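Local atomic coordinates of PA_0080 (Pseudomonas aeruginosa, PDB entry 3ZHN), a protein that is the TssJ1 lipoprotein of a type VI secretion system, probably anchored in the outer membrane as part of the complex that spans the cell envelope. Residues 32-37 and 100-105; 128-133 and 149-154; 42-47 and 118-123. All coordinates share one frame; numbering follows the deposited sequence. Where two conformers were deposited one is given.

Interaction 1: residues 32-37 and 100-105; sequences RVVIWL and ERRIER
Val33, Ile35 and Leu37 each pair with a residue of 100-105 through two backbone hydrogen bonds, joining antiparallel strands whose axes approach to 4.6 Å. Their partners are Arg105, Ile103 and Arg101; Val34-Glu104 and Trp36-Arg102 are the non-hydrogen-bonded pairs between them. The tight side is the face that carries Val33, Ile35, Leu37 and Ile103. The two isoleucines lie side by side, Ile35 CB 3.7 Å from Ile103 CG1. Ile103 places CG1 between its backbone N and carbonyl carbon (chi1 66°), which brings that branch against Ile35. Arg101 and Arg105 start on this face, but their ends lead away, to Glu99 and Asp91.

The face with Trp36, Arg102 and Glu104 is more open to solvent, its charged ends lying over buried Val34. The extended chain of Arg102 runs alongside Trp36, its CG over the five-membered ring in a CH-pi contact, 3.8 Å from the centroid. Ring and guanidinium stand perpendicular, and Val34 CG1 sits over the guanidinium centre. Arg102 NH1 and NH2 both hold Glu104 OE1 end-on; in the conformer given, Arg32 NH1 also reaches Glu104 OE2 at 3.2 Å, which would let one carboxylate link two arginines.

Strand 100-107 lies at the edge of its sheet. Strand 31-39 continues the sheet into strand 139-146, where His141 meets Trp36 edge-to-face, whereas Ile103 packs on Phe93 and Leu58 of the second sheet.

Interaction 2: residues 128-133 and 149-154; sequences WRQVLD and QAIGIV
Gln130 faces Ile151 and Ile153 between two strands of different sheets, 129-133 and 151-154, which run in nearly the same direction (21° apart) with axes 7.7 Å apart at closest approach and no backbone pairing between them.

The strands meet through side chains. Gln130 is the central one: its CG lies against the branch point of Ile151, 3.8 Å from Ile151 CB, and the two side chains slide past each other in opposite directions. From there the chain bends at chi2, turning the amide toward the backbone of strand 151-154. The amide nitrogen, Gln130 NE2, then donates to Ile151 O at 2.8 Å in a fairly straight bond, with an N-H...O angle of 159°. The acceptor lies close to the plane of the glutamine amide, yet the donor approaches 32° out of the carbonyl plane of Ile151.

Around this bond the side chains are mostly apolar. The CG1-CD1 branch of Ile151 runs toward the start of strand 129-133, where CD1 comes up against a carbonyl, 3.5 Å from Trp128 O. Ile153 CD1 meets the near end of the glutamine, 3.9 Å from Gln130 CB. Farther along, Leu132 CD2 and Ile153 CG2 make a looser contact at 4.5 Å. Leu142 of strand 139-146 touches both Leu132 and Ile153, and Phe116 of strand 113-118 packs on Ile151, so each neighbouring strand contributes to the same layer between the sheets.

The chemistry is thus that of two edge strands facing each other across a beta sandwich: isoleucine and leucine provide the apolar filling, and within these two segments a glutamine supplies the hydrogen bond, while backbone bonds of Gln149 and Ile151 to Thr127 join the chains just before strand 129-133.

Interaction 3: residues 42-47 and 118-123; sequences NLNPSA and AAYRDL
Asn44 and Arg121 carry the contact between two loops, each gripping the main chain of the opposite loop. Asn44 OD1 accepts from the backbone amide Arg121 N at 2.9 Å, with an N-H...O angle of 163° and the donor tilted 16° from the plane of the amide carbonyl. In return, Arg121 holds Pro45 O side-on with two nitrogens: NE, at 2.9 Å, lies on a lone pair in the carbonyl plane, whereas NH2 is farther away at 3.2 Å and tilted from that plane. The carbonyl oxygen is at the edge of the guanidinium. Over one face of this group sits Ala47 N, 3.3 Å above its centre, so the chain after Pro45 folds across the arginine. A bend at chi3 (53°) turns the guanidinium into this position. Beside the asparagine bond, Tyr120 CD1 lies 3.5 Å from Asn44 OD1, ring and amide planes being nearly perpendicular.

Farther out, Asn44 ND2 donates to Pro53 O and to a water that in turn donates to Ala119 O, the carbonyl of the residue at the centre of an inverse gamma turn. Tyr120 OH is anchored on Gly147 O.

Both ends of the asparagine amide are therefore engaged, which fixes its rotation. The loops are joined mainly by polar bonds to backbone atoms, with the buried asparagine on the inner side and the exposed arginine on the outer.

Overall arrangement
The three contacts sample the two facing sheets and the loops at one end of them. Interaction 1 pairs neighbouring strands within the mixed sheet; interaction 2 reaches from the far edge of that sheet to the edge of the antiparallel one, its centre about 14 Å from that of interaction 1. Interaction 3, about 22 Å from interaction 1 between centres, joins loops following strands 31-39 and 113-118. Interactions 2 and 3 touch, through Trp128 O with Ala118 N. Along the chain the segments of interactions 1 and 3 alternate, and interaction 2 follows both. The contacts thus tie together early and late parts of one compact beta-sandwich domain.

Interaction 1: residues 32-37 and 100-105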
# COMPACT_ATOMS: atom_id res chain seq x y z
N ARG A 32 -15.74 4.69 -0.68
CA ARG A 32 -15.09 4.76 -1.97
C ARG A 32 -13.71 5.33 -1.84
O ARG A 32 -13.53 6.36 -1.22
CB ARG A 32 -15.89 5.66 -2.89
CG ARG A 32 -15.49 5.53 -4.34
CD ARG A 32 -16.61 6.08 -5.20
NE ARG A 32 -17.86 5.33 -5.10
CZ ARG A 32 -18.10 4.21 -5.79
NH1 ARG A 32 -17.16 3.71 -6.60
NH2 ARG A 32 -19.27 3.59 -5.66
N VAL A 33 -12.76 4.67 -2.48
CA VAL A 33 -11.37 5.10 -2.47
C VAL A 33 -10.89 5.16 -3.93
O VAL A 33 -11.11 4.20 -4.69
CB VAL A 33 -10.49 4.13 -1.64
CG1 VAL A 33 -9.02 4.54 -1.70
CG2 VAL A 33 -11.07 3.99 -0.25
N VAL A 34 -10.26 6.27 -4.29
CA VAL A 34 -9.50 6.39 -5.48
C VAL A 34 -8.05 6.65 -5.11
O VAL A 34 -7.78 7.56 -4.31
CB VAL A 34 -10.00 7.49 -6.44
CG1 VAL A 34 -9.27 7.38 -7.77
CG2 VAL A 34 -11.50 7.35 -6.71
N ILE A 35 -7.15 5.83 -5.66
CA ILE A 35 -5.75 5.97 -5.44
C ILE A 35 -5.05 6.18 -6.76
O ILE A 35 -5.19 5.33 -7.69
CB ILE A 35 -5.15 4.72 -4.78
CG1 ILE A 35 -5.70 4.55 -3.34
CG2 ILE A 35 -3.60 4.78 -4.75
CD1 ILE A 35 -5.41 3.18 -2.75
N TRP A 36 -4.28 7.26 -6.79
CA TRP A 36 -3.33 7.48 -7.86
C TRP A 36 -1.97 7.07 -7.37
O TRP A 36 -1.42 7.67 -6.40
CB TRP A 36 -3.29 8.92 -8.31
CG TRP A 36 -4.48 9.34 -9.08
CD1 TRP A 36 -4.63 9.37 -10.47
CD2 TRP A 36 -5.71 9.83 -8.53
NE1 TRP A 36 -5.86 9.87 -10.80
CE2 TRP A 36 -6.55 10.11 -9.63
CE3 TRP A 36 -6.19 10.03 -7.23
CZ2 TRP A 36 -7.82 10.63 -9.47
CZ3 TRP A 36 -7.47 10.55 -7.09
CH2 TRP A 36 -8.26 10.84 -8.21
N LEU A 37 -1.39 6.07 -8.04
CA LEU A 37 -0.07 5.51 -7.68
C LEU A 37 0.97 6.13 -8.60
O LEU A 37 0.82 6.05 -9.81
CB LEU A 37 -0.04 3.98 -7.89
CG LEU A 37 -0.96 3.02 -7.09
CD1 LEU A 37 -0.82 1.62 -7.64
CD2 LEU A 37 -0.54 3.07 -5.64
N GLU A 100 2.49 5.34 -13.73
CA GLU A 100 1.33 5.97 -13.14
C GLU A 100 0.12 5.02 -13.31
O GLU A 100 -0.09 4.46 -14.42
CB GLU A 100 1.02 7.24 -13.93
CG GLU A 100 2.10 8.34 -13.92
CD GLU A 100 2.20 8.99 -12.59
OE1 GLU A 100 1.18 8.89 -11.85
OE2 GLU A 100 3.25 9.58 -12.21
N ARG A 101 -0.61 4.81 -12.22
CA ARG A 101 -1.85 4.11 -12.24
C ARG A 101 -2.85 4.79 -11.39
O ARG A 101 -2.56 5.47 -10.40
CB ARG A 101 -1.78 2.66 -11.72
CG ARG A 101 -0.70 1.85 -12.28
CD ARG A 101 -1.03 0.41 -12.00
NE ARG A 101 0.05 -0.39 -12.50
CZ ARG A 101 0.08 -1.69 -12.50
NH1 ARG A 101 -0.96 -2.37 -11.99
NH2 ARG A 101 1.18 -2.30 -12.92
N ARG A 102 -4.10 4.52 -11.77
CA ARG A 102 -5.27 4.92 -11.00
C ARG A 102 -6.04 3.65 -10.68
O ARG A 102 -6.42 2.86 -11.55
CB ARG A 102 -6.13 5.86 -11.86
CG ARG A 102 -7.22 6.60 -11.11
CD ARG A 102 -8.19 7.18 -12.12
NE ARG A 102 -9.35 7.84 -11.51
CZ ARG A 102 -10.47 7.23 -11.11
NH1 ARG A 102 -10.64 5.91 -11.23
NH2 ARG A 102 -11.45 7.97 -10.57
N ILE A 103 -6.37 3.51 -9.43
CA ILE A 103 -7.21 2.42 -8.98
C ILE A 103 -8.36 2.93 -8.18
O ILE A 103 -8.24 3.89 -7.45
CB ILE A 103 -6.42 1.31 -8.24
CG1 ILE A 103 -5.87 1.79 -6.95
CG2 ILE A 103 -5.29 0.75 -9.09
CD1 ILE A 103 -5.42 0.65 -6.05
N GLU A 104 -9.51 2.28 -8.29
CA GLU A 104 -10.68 2.74 -7.54
C GLU A 104 -11.31 1.49 -6.98
O GLU A 104 -11.35 0.46 -7.65
CB GLU A 104 -11.64 3.44 -8.51
CG GLU A 104 -12.93 3.94 -7.84
CD GLU A 104 -13.77 4.91 -8.69
OE1 GLU A 104 -13.24 5.36 -9.77
OE2 GLU A 104 -14.95 5.32 -8.21
N ARG A 105 -11.73 1.57 -5.71
CA ARG A 105 -12.28 0.47 -4.97
C ARG A 105 -13.43 1.07 -4.15
O ARG A 105 -13.36 2.22 -3.75
CB ARG A 105 -11.29 -0.11 -3.93
CG ARG A 105 -9.89 -0.51 -4.35
CD ARG A 105 -9.89 -2.01 -4.49
NE ARG A 105 -8.67 -2.57 -5.01
CZ ARG A 105 -8.27 -2.49 -6.30
NH1 ARG A 105 -8.95 -1.83 -7.25
NH2 ARG A 105 -7.17 -3.06 -6.64

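Interaction 2: residues 128-133 and 149-154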
# COMPACT_ATOMS: atom_id res chain seq x y z
N TRP A 128 8.76 0.92 4.18
CA TRP A 128 8.16 -0.12 3.38
C TRP A 128 6.75 -0.55 3.76
O TRP A 128 6.13 -1.31 3.02
CB TRP A 128 9.03 -1.39 3.31
CG TRP A 128 9.31 -1.96 4.68
CD1 TRP A 128 10.45 -1.76 5.43
CD2 TRP A 128 8.57 -2.97 5.37
NE1 TRP A 128 10.42 -2.54 6.57
CE2 TRP A 128 9.28 -3.28 6.56
CE3 TRP A 128 7.33 -3.61 5.12
CZ2 TRP A 128 8.78 -4.22 7.50
CZ3 TRP A 128 6.86 -4.53 6.03
CH2 TRP A 128 7.59 -4.83 7.21
N ARG A 129 6.24 -0.02 4.87
CA ARG A 129 4.93 -0.29 5.31
C ARG A 129 4.23 1.03 5.67
O ARG A 129 4.82 1.89 6.30
CB ARG A 129 4.95 -1.23 6.53
CG ARG A 129 3.58 -1.51 7.13
CD ARG A 129 3.55 -2.65 8.12
NE ARG A 129 4.58 -2.42 9.10
CZ ARG A 129 5.14 -3.38 9.84
NH1 ARG A 129 4.61 -4.58 9.88
NH2 ARG A 129 6.27 -3.11 10.48
N GLN A 130 2.94 1.13 5.32
CA GLN A 130 2.07 2.19 5.72
C GLN A 130 0.69 1.65 6.05
O GLN A 130 0.30 0.64 5.49
CB GLN A 130 1.92 3.25 4.64
CG GLN A 130 3.15 4.05 4.25
CD GLN A 130 3.57 5.05 5.25
OE1 GLN A 130 3.08 5.11 6.32
NE2 GLN A 130 4.50 5.87 4.87
N VAL A 131 0.00 2.28 7.01
CA VAL A 131 -1.40 1.98 7.25
C VAL A 131 -2.18 3.26 7.26
O VAL A 131 -1.63 4.32 7.60
CB VAL A 131 -1.64 1.35 8.67
CG1 VAL A 131 -1.00 0.02 8.80
CG2 VAL A 131 -1.22 2.29 9.86
N LEU A 132 -3.45 3.19 6.89
CA LEU A 132 -4.30 4.38 6.80
C LEU A 132 -5.71 4.03 7.26
O LEU A 132 -6.32 3.14 6.63
CB LEU A 132 -4.30 4.92 5.37
CG LEU A 132 -5.02 6.22 5.24
CD1 LEU A 132 -4.30 7.37 5.90
CD2 LEU A 132 -5.28 6.58 3.79
N ASP A 133 -6.23 4.66 8.34
CA ASP A 133 -7.65 4.50 8.66
C ASP A 133 -8.43 5.33 7.64
O ASP A 133 -8.15 6.50 7.39
CB ASP A 133 -7.93 5.03 10.05
CG ASP A 133 -7.18 4.26 11.10
OD1 ASP A 133 -7.66 3.21 11.53
OD2 ASP A 133 -6.06 4.72 11.49
N GLN A 149 12.94 4.93 -1.69
CA GLN A 149 12.99 4.13 -0.46
C GLN A 149 11.83 4.32 0.51
O GLN A 149 11.94 3.91 1.66
CB GLN A 149 14.35 4.30 0.34
CG GLN A 149 14.56 5.64 0.87
CD GLN A 149 15.96 5.94 1.33
OE1 GLN A 149 16.91 5.41 0.83
NE2 GLN A 149 16.07 6.80 2.29
N ALA A 150 10.69 4.84 0.04
CA ALA A 150 9.60 5.09 0.92
C ALA A 150 8.28 5.21 0.14
O ALA A 150 8.22 5.81 -0.95
CB ALA A 150 9.83 6.38 1.71
N ILE A 151 7.25 4.68 0.78
CA ILE A 151 5.86 4.91 0.42
C ILE A 151 5.43 6.21 1.08
O ILE A 151 5.56 6.34 2.29
CB ILE A 151 4.90 3.82 0.92
CG1 ILE A 151 5.37 2.43 0.50
CG2 ILE A 151 3.50 4.14 0.47
CD1 ILE A 151 4.66 1.34 1.22
N GLY A 152 4.92 7.15 0.29
CA GLY A 152 4.39 8.41 0.72
C GLY A 152 2.91 8.55 0.31
O GLY A 152 2.54 8.41 -0.84
N ILE A 153 2.07 8.89 1.29
CA ILE A 153 0.66 9.06 1.03
C ILE A 153 0.24 10.51 1.33
O ILE A 153 0.59 11.08 2.40
CB ILE A 153 -0.15 8.11 1.95
CG1 ILE A 153 0.29 6.65 1.86
CG2 ILE A 153 -1.67 8.31 1.76
CD1 ILE A 153 -0.45 5.73 2.84
N VAL A 154 -0.53 11.06 0.40
CA VAL A 154 -1.04 12.43 0.48
C VAL A 154 -2.55 12.41 0.10
O VAL A 154 -2.94 11.77 -0.86
CB VAL A 154 -0.28 13.43 -0.46
CG1 VAL A 154 -0.82 14.84 -0.33
CG2 VAL A 154 1.22 13.48 -0.16

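Interaction 3: residues 42-47 and 118-123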
# COMPACT_ATOMS: atom_id res chain seq x y z
N ASN A 42 13.26 7.32 -9.76
CA ASN A 42 14.30 6.67 -8.98
C ASN A 42 13.80 5.48 -8.09
O ASN A 42 14.34 5.24 -7.00
CB ASN A 42 15.10 7.71 -8.18
CG ASN A 42 14.24 8.47 -7.20
OD1 ASN A 42 13.01 8.32 -7.19
ND2 ASN A 42 14.89 9.29 -6.32
N LEU A 43 12.70 4.88 -8.51
CA LEU A 43 12.09 3.77 -7.80
C LEU A 43 13.09 2.68 -7.41
O LEU A 43 13.84 2.23 -8.24
CB LEU A 43 11.04 3.16 -8.71
CG LEU A 43 10.14 2.04 -8.13
CD1 LEU A 43 9.18 2.66 -7.11
CD2 LEU A 43 9.32 1.44 -9.26
N ASN A 44 13.06 2.23 -6.17
CA ASN A 44 13.69 1.00 -5.70
C ASN A 44 15.03 0.69 -6.38
O ASN A 44 15.18 -0.34 -7.01
CB ASN A 44 12.76 -0.17 -5.91
CG ASN A 44 13.21 -1.41 -5.15
OD1 ASN A 44 13.88 -1.35 -4.12
ND2 ASN A 44 12.83 -2.53 -5.68
N PRO A 45 16.02 1.58 -6.22
CA PRO A 45 17.26 1.40 -7.02
C PRO A 45 18.10 0.23 -6.60
O PRO A 45 18.14 -0.14 -5.42
CB PRO A 45 18.00 2.75 -6.80
CG PRO A 45 17.46 3.24 -5.49
CD PRO A 45 16.02 2.88 -5.51
N SER A 46 18.86 -0.24 -7.54
CA SER A 46 19.85 -1.26 -7.30
C SER A 46 20.96 -0.69 -6.41
O SER A 46 21.03 0.53 -6.15
CB SER A 46 20.54 -1.66 -8.56
OG SER A 46 21.32 -0.65 -9.10
N ALA A 47 21.92 -1.54 -6.06
CA ALA A 47 23.11 -1.07 -5.32
C ALA A 47 23.91 -0.02 -6.08
O ALA A 47 24.63 0.75 -5.43
CB ALA A 47 24.01 -2.23 -4.96
N ALA A 118 5.63 -2.60 0.50
CA ALA A 118 6.43 -2.49 -0.72
C ALA A 118 7.72 -3.29 -0.52
O ALA A 118 8.42 -3.12 0.48
CB ALA A 118 6.78 -1.06 -0.93
N ALA A 119 8.05 -4.09 -1.51
CA ALA A 119 9.20 -4.95 -1.47
C ALA A 119 10.46 -4.22 -1.88
O ALA A 119 11.11 -4.56 -2.89
CB ALA A 119 8.96 -6.14 -2.37
N TYR A 120 10.80 -3.21 -1.09
CA TYR A 120 12.06 -2.49 -1.30
C TYR A 120 13.28 -3.44 -1.10
O TYR A 120 13.27 -4.31 -0.22
CB TYR A 120 12.18 -1.23 -0.39
CG TYR A 120 11.38 -0.07 -0.89
CD1 TYR A 120 11.78 0.57 -2.02
CD2 TYR A 120 10.18 0.29 -0.33
CE1 TYR A 120 11.07 1.64 -2.54
CE2 TYR A 120 9.46 1.37 -0.85
CZ TYR A 120 9.92 2.06 -1.95
OH TYR A 120 9.18 3.11 -2.47
N ARG A 121 14.31 -3.19 -1.91
CA ARG A 121 15.54 -4.02 -1.89
C ARG A 121 16.25 -4.07 -0.53
O ARG A 121 16.70 -5.14 -0.12
CB ARG A 121 16.48 -3.56 -2.97
CG ARG A 121 17.73 -4.40 -3.14
CD ARG A 121 18.67 -3.91 -4.24
NE ARG A 121 19.02 -2.52 -4.08
CZ ARG A 121 19.99 -2.08 -3.26
NH1 ARG A 121 20.71 -2.93 -2.56
NH2 ARG A 121 20.23 -0.78 -3.15
N ASP A 122 16.26 -2.94 0.13
CA ASP A 122 16.90 -2.82 1.44
C ASP A 122 15.83 -2.30 2.38
O ASP A 122 15.64 -1.08 2.56
CB ASP A 122 18.12 -1.91 1.45
CG ASP A 122 18.68 -1.71 2.87
OD1 ASP A 122 18.45 -2.58 3.75
OD2 ASP A 122 19.29 -0.65 3.12
N LEU A 123 15.19 -3.22 3.05
CA LEU A 123 14.09 -2.85 4.00
C LEU A 123 14.57 -2.06 5.22
O LEU A 123 13.82 -1.23 5.73
CB LEU A 123 13.34 -4.10 4.42
CG LEU A 123 12.62 -4.77 3.27
CD1 LEU A 123 12.07 -6.09 3.73
CD2 LEU A 123 11.52 -3.96 2.58
O HOH W 1 13.42 -5.32 -4.16